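PDB 1TC5: probable eukaryotic D-amino acid tRNA deacylase, LMAJ005534AAA, which may hydrolyse D-tyrosyl-tRNA(Tyr) to D-tyrosine and free tRNA, possibly as a defence against harmful effects of D-tyrosine, as a divergent member of the DTD family. Local coordinates for residues L24-N27 with V28-Y31. Numbering follows the deposited sequence.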
loop_
_atom_site.group_PDB
_atom_site.type_symbol
_atom_site.label_atom_id
_atom_site.label_comp_id
_atom_site.label_asym_id
_atom_site.label_seq_id
_atom_site.Cartn_x
_atom_site.Cartn_y
_atom_site.Cartn_z
ATOM N N LEU A 24 -3.471 -12.679 -7.420
ATOM C CA LEU A 24 -4.545 -13.438 -8.025
ATOM C C LEU A 24 -4.883 -12.856 -9.395
ATOM O O LEU A 24 -5.167 -11.656 -9.530
ATOM C CB LEU A 24 -5.766 -13.384 -7.121
ATOM C CG LEU A 24 -6.986 -14.222 -7.490
ATOM C CD1 LEU A 24 -6.741 -15.707 -7.196
ATOM C CD2 LEU A 24 -8.178 -13.714 -6.731
ATOM N N VAL A 25 -4.860 -13.717 -10.416
ATOM C CA VAL A 25 -5.029 -13.267 -11.801
ATOM C C VAL A 25 -6.307 -13.746 -12.504
ATOM O O VAL A 25 -6.630 -13.219 -13.557
ATOM C CB VAL A 25 -3.811 -13.645 -12.670
ATOM C CG1 VAL A 25 -2.572 -12.885 -12.178
ATOM C CG2 VAL A 25 -3.584 -15.156 -12.676
ATOM N N ASN A 26 -7.020 -14.725 -11.949
ATOM C CA ASN A 26 -8.252 -15.242 -12.582
ATOM C C ASN A 26 -9.545 -15.080 -11.747
ATOM O O ASN A 26 -10.559 -15.709 -12.017
ATOM C CB ASN A 26 -8.077 -16.710 -13.024
ATOM C CG ASN A 26 -8.010 -17.680 -11.858
ATOM O OD1 ASN A 26 -7.940 -17.272 -10.719
ATOM N ND2 ASN A 26 -8.015 -18.981 -12.152
ATOM N N ASN A 27 -9.493 -14.262 -10.715
ATOM C CA ASN A 27 -10.634 -14.031 -9.804
ATOM C C ASN A 27 -11.010 -15.246 -8.926
ATOM O O ASN A 27 -11.963 -15.183 -8.159
ATOM C CB ASN A 27 -11.889 -13.527 -10.546
ATOM C CG ASN A 27 -11.837 -12.063 -10.828
ATOM O OD1 ASN A 27 -11.079 -11.319 -10.195
ATOM N ND2 ASN A 27 -12.663 -11.622 -11.756
ATOM N N VAL A 28 -10.241 -16.327 -9.015
ATOM C CA VAL A 28 -10.599 -17.555 -8.321
ATOM C C VAL A 28 -9.450 -18.024 -7.441
ATOM O O VAL A 28 -9.422 -17.700 -6.253
ATOM C CB VAL A 28 -11.101 -18.646 -9.295
ATOM C CG1 VAL A 28 -11.514 -19.907 -8.527
ATOM C CG2 VAL A 28 -12.274 -18.117 -10.123
ATOM N N ASP A 29 -8.488 -18.747 -8.001
ATOM C CA ASP A 29 -7.416 -19.319 -7.174
ATOM C C ASP A 29 -6.039 -19.445 -7.843
ATOM O O ASP A 29 -5.153 -20.063 -7.292
ATOM C CB ASP A 29 -7.872 -20.638 -6.523
ATOM C CG ASP A 29 -7.982 -21.781 -7.506
ATOM O OD1 ASP A 29 -8.306 -21.551 -8.690
ATOM O OD2 ASP A 29 -7.781 -22.954 -7.163
ATOM N N LYS A 30 -5.852 -18.839 -9.005
ATOM C CA LYS A 30 -4.562 -18.858 -9.678
ATOM C C LYS A 30 -3.783 -17.585 -9.259
ATOM O O LYS A 30 -4.227 -16.465 -9.497
ATOM C CB LYS A 30 -4.741 -18.971 -11.202
ATOM C CG LYS A 30 -3.427 -19.175 -11.973
ATOM C CD LYS A 30 -3.679 -19.290 -13.497
ATOM C CE LYS A 30 -2.445 -19.765 -14.282
ATOM N NZ LYS A 30 -1.437 -18.690 -14.499
ATOM N N TYR A 31 -2.643 -17.792 -8.603
ATOM C CA TYR A 31 -1.744 -16.725 -8.203
ATOM C C TYR A 31 -0.449 -16.792 -8.986
ATOM O O TYR A 31 0.099 -17.872 -9.203
ATOM C CB TYR A 31 -1.422 -16.829 -6.722
ATOM C CG TYR A 31 -2.603 -16.599 -5.825
ATOM C CD1 TYR A 31 -3.488 -17.638 -5.523
ATOM C CD2 TYR A 31 -2.826 -15.346 -5.252
ATOM C CE1 TYR A 31 -4.587 -17.432 -4.692
ATOM C CE2 TYR A 31 -3.911 -15.125 -4.424
ATOM C CZ TYR A 31 -4.797 -16.179 -4.147
ATOM O OH TYR A 31 -5.871 -15.955 -3.317
#
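Asn26 and the backbone of Val28-Lys30 supply the main polar contact of this six-residue hairpin loop. Asn26 OD1 accepts a hydrogen bond from Val28 N at 3.0 Å and another from Lys30 N at 3.1 Å, the latter nearly straight (167° at the hydrogen). Both donors lie well out of the amide plane and reach the oxygen from opposite faces, so neither uses an in-plane lone pair. Asp29 N adds a weak third bond, poorly aligned. Three successive backbone N-H groups thus converge on one side-chain oxygen; the Asn26 OD1 to Val28 N bond closes an Asx turn, which the Lys30 N bond extends across the loop. Asn26 holds CG between its own backbone N and carbonyl carbon (chi1 71°), which turns OD1 over the loop; its ND2 packs 3.4 Å from Lys30 CB, the two side chains crossing at about a right angle.

A second polar link is purely main-chain: Val25 N donates to Lys30 O at 3.0 Å. The same carbonyl oxygen lies 3.4 Å from Leu24 CA in a CA-H...O contact, so it receives two neighbouring groups of the opposing arm.

Apolar contact centres on Leu24 and Tyr31, an antiparallel non-hydrogen-bonded pair with both side chains on one face of the sheet. Leu24 CD1 stands over the phenol ring, 3.8 Å from its centroid and 19° off the normal, which qualifies as CH-pi; Leu24 CB meets Tyr31 CE2 at 3.7 Å.

The loop connects strands 20-24 and 31-34 of a three-stranded antiparallel sheet. Leu24 pairs through its backbone with Gly179, just ahead of strand 180-184, whose Arg181 makes a cation-pi contact with Tyr31, while Asn27 OD1 accepts from Arg177 N and Val25 O bonds Thr173 OG1, tying the turn to the segment that leads into that third strand.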